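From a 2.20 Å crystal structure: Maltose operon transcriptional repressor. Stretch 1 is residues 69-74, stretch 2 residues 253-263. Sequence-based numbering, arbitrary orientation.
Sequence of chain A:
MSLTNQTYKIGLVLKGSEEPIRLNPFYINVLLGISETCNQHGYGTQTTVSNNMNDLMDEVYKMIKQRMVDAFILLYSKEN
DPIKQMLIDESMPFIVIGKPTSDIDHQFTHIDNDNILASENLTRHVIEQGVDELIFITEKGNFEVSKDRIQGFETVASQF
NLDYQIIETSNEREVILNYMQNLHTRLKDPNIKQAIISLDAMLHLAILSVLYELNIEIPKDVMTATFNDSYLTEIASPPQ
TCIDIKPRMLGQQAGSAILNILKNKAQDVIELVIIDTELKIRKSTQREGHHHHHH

Stretch 1 69-74: VDAFIL
Stretch 2 (253-263) QAGSAILNILK

A short strand runs along one side of a helix, roughly antiparallel, and aliphatic side chains meet each other and nearby backbone atoms. Residues 71-74 run extended, with phi/psi from -162/173 at Ala71 through -129/156 at Phe72 and -130/111 at Ile73 to -77/120 at Leu74; Asp70, at -92/-31, precedes them in a different conformation. From Gln253 to Ile261 the backbone is helical, near -65/-40, and Leu262 is at -72/-20; i to i+4 bonds include Ile258 N to Ala254 O at 3.1 Å and Leu262 N to Ile258 O at 3.0 Å. The two N-to-C directions make an angle of 151°, and the axes approach to 9.4 Å. In the register, Ala71 CA sits 7.4 Å from Ile258 CA, and Ile73 CA 7.3 Å from Ala254 CA, so two steps along the strand match four back along the helix.

Ile73 gives the most surface, 67 Å². Its CA-to-CB bond points toward the helix, and chi1 -62° (m) with chi2 -179° (t) extends CD1 to the helix backbone. There Ile73 CD1 lies 3.8 Å from Ala254 O and 4.1 Å from Ala254 CB, while Gly255 N is 4.2 Å from the same Ile73 CD1. This methyl thus lies against both the Ala254 methyl and the backbone of Ala254 and Gly255. Ile73 CD1 also meets Ile258 CG2 at 3.8 Å.

Ile258 covers 54 Å² and links Ala71 and Ile73. Its rotamer, chi1 -165° (t) and chi2 57° (p), carries Ile258 CD1 to 3.6 Å from Ala71 CB, while CG2 packs on Ile73. Ile258 CD1 also lies 3.9 Å from Phe72 O, a van der Waals contact with the strand backbone. Phe72 itself, chi1 -78° (m) and chi2 -88°, directs its CA-to-CB bond away from the helix, following the alternation of an extended chain.

Leu262, one turn on, adds 45 Å². With chi1 -66° (m) and chi2 165° (t), Leu262 brings its CD2 to 4.1 Å from Ala71 CB, 4.1 Å from Asp70 O and 4.2 Å from Asp70 CB. The Asp70 carboxylate, at chi1 -63° (m), is hydrogen-bonded elsewhere in the structure, so its polar atoms are satisfied without help from the helix.

No hydrogen bond crosses the interface; the 280 Å² buried between the stretches comes with apolar side-chain contacts and van der Waals contacts to backbone atoms. The rule is compact: helix positions 254, 258 and 262, spaced by four, face strand positions 71 and 73, spaced by two, with Asp70, just before them, also pointing toward the helix.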

# COMPACT_ATOMS: atom_id res chain seq x y z
N VAL A 69 11.00 -10.66 -23.79
CA VAL A 69 9.72 -9.96 -23.95
C VAL A 69 9.57 -9.41 -25.36
O VAL A 69 10.54 -9.36 -26.12
CB VAL A 69 9.47 -8.84 -22.88
CG1 VAL A 69 9.21 -9.42 -21.50
CG2 VAL A 69 10.63 -7.85 -22.84
N ASP A 70 8.34 -9.02 -25.69
CA ASP A 70 8.03 -8.46 -27.01
C ASP A 70 8.15 -6.94 -26.99
O ASP A 70 8.50 -6.33 -28.00
CB ASP A 70 6.63 -8.89 -27.47
CG ASP A 70 6.50 -10.41 -27.65
OD1 ASP A 70 5.37 -10.90 -27.88
OD2 ASP A 70 7.53 -11.11 -27.55
N ALA A 71 7.88 -6.35 -25.83
CA ALA A 71 7.86 -4.90 -25.69
C ALA A 71 7.97 -4.45 -24.24
O ALA A 71 7.93 -5.27 -23.31
CB ALA A 71 6.60 -4.33 -26.32
N PHE A 72 8.09 -3.14 -24.06
CA PHE A 72 8.29 -2.56 -22.74
C PHE A 72 7.32 -1.43 -22.46
O PHE A 72 6.78 -0.82 -23.36
CB PHE A 72 9.71 -2.02 -22.62
CG PHE A 72 10.73 -3.08 -22.38
CD1 PHE A 72 11.03 -3.47 -21.08
CD2 PHE A 72 11.39 -3.70 -23.44
CE1 PHE A 72 11.99 -4.46 -20.83
CE2 PHE A 72 12.34 -4.68 -23.20
CZ PHE A 72 12.65 -5.06 -21.89
N ILE A 73 7.10 -1.18 -21.18
CA ILE A 73 6.39 0.01 -20.74
C ILE A 73 7.28 0.61 -19.66
O ILE A 73 7.44 0.00 -18.60
CB ILE A 73 4.98 -0.32 -20.18
CG1 ILE A 73 4.08 -0.97 -21.25
CG2 ILE A 73 4.31 0.93 -19.63
CD1 ILE A 73 2.68 -1.30 -20.76
N LEU A 74 7.88 1.77 -19.94
CA LEU A 74 8.65 2.51 -18.93
C LEU A 74 7.69 3.23 -18.00
O LEU A 74 6.90 4.06 -18.45
CB LEU A 74 9.59 3.54 -19.56
CG LEU A 74 10.64 3.10 -20.58
CD1 LEU A 74 11.50 4.27 -20.96
CD2 LEU A 74 11.49 2.02 -20.00
N GLN A 253 -4.63 2.17 -20.08
CA GLN A 253 -4.33 2.89 -21.33
C GLN A 253 -2.94 2.54 -21.89
O GLN A 253 -2.78 2.42 -23.10
CB GLN A 253 -4.43 4.40 -21.10
CG GLN A 253 -5.85 4.91 -20.83
CD GLN A 253 -6.74 4.89 -22.05
OE1 GLN A 253 -6.36 5.37 -23.12
NE2 GLN A 253 -7.93 4.33 -21.90
N ALA A 254 -1.96 2.37 -21.01
CA ALA A 254 -0.61 1.97 -21.44
C ALA A 254 -0.61 0.55 -21.98
O ALA A 254 0.07 0.26 -22.97
CB ALA A 254 0.37 2.09 -20.29
N GLY A 255 -1.39 -0.32 -21.32
CA GLY A 255 -1.59 -1.71 -21.74
C GLY A 255 -2.24 -1.82 -23.10
O GLY A 255 -1.79 -2.58 -23.96
N SER A 256 -3.31 -1.06 -23.30
CA SER A 256 -3.98 -0.97 -24.60
C SER A 256 -3.07 -0.44 -25.71
O SER A 256 -3.05 -1.01 -26.80
CB SER A 256 -5.23 -0.11 -24.50
OG SER A 256 -6.19 -0.76 -23.68
N ALA A 257 -2.32 0.63 -25.42
CA ALA A 257 -1.41 1.25 -26.39
C ALA A 257 -0.34 0.28 -26.90
O ALA A 257 -0.12 0.19 -28.09
CB ALA A 257 -0.74 2.49 -25.80
N ILE A 258 0.31 -0.43 -25.98
CA ILE A 258 1.42 -1.32 -26.35
C ILE A 258 0.92 -2.52 -27.17
O ILE A 258 1.59 -2.95 -28.11
CB ILE A 258 2.28 -1.72 -25.11
CG1 ILE A 258 3.63 -2.32 -25.53
CG2 ILE A 258 1.51 -2.62 -24.15
CD1 ILE A 258 4.50 -1.41 -26.43
N LEU A 259 -0.28 -3.01 -26.83
CA LEU A 259 -0.97 -4.07 -27.55
C LEU A 259 -1.29 -3.65 -28.97
O LEU A 259 -1.16 -4.44 -29.90
CB LEU A 259 -2.26 -4.44 -26.83
CG LEU A 259 -2.34 -5.68 -25.93
CD1 LEU A 259 -1.01 -6.03 -25.25
CD2 LEU A 259 -3.47 -5.52 -24.91
N ASN A 260 -1.71 -2.39 -29.12
CA ASN A 260 -2.05 -1.82 -30.41
C ASN A 260 -0.81 -1.63 -31.28
O ASN A 260 -0.85 -1.87 -32.48
CB ASN A 260 -2.82 -0.51 -30.25
CG ASN A 260 -4.27 -0.71 -29.75
OD1 ASN A 260 -4.99 0.26 -29.54
ND2 ASN A 260 -4.68 -1.96 -29.55
N ILE A 261 0.29 -1.22 -30.65
CA ILE A 261 1.58 -1.13 -31.33
C ILE A 261 2.03 -2.51 -31.85
O ILE A 261 2.46 -2.63 -33.00
CB ILE A 261 2.64 -0.42 -30.44
CG1 ILE A 261 2.26 1.05 -30.25
CG2 ILE A 261 4.05 -0.54 -31.04
CD1 ILE A 261 3.37 1.96 -29.77
N LEU A 262 1.87 -3.54 -31.03
CA LEU A 262 2.25 -4.91 -31.41
C LEU A 262 1.33 -5.57 -32.45
O LEU A 262 1.74 -6.54 -33.10
CB LEU A 262 2.37 -5.81 -30.17
CG LEU A 262 3.50 -5.49 -29.19
CD1 LEU A 262 3.26 -6.21 -27.86
CD2 LEU A 262 4.88 -5.82 -29.77
N LYS A 263 0.11 -5.05 -32.60
CA LYS A 263 -0.82 -5.49 -33.65
C LYS A 263 -0.31 -5.13 -35.04
O LYS A 263 -0.25 -5.98 -35.92
CB LYS A 263 -2.20 -4.85 -33.44
CG LYS A 263 -3.14 -5.60 -32.52
CD LYS A 263 -4.39 -4.75 -32.25
CE LYS A 263 -5.55 -5.58 -31.71
NZ LYS A 263 -6.28 -6.31 -32.79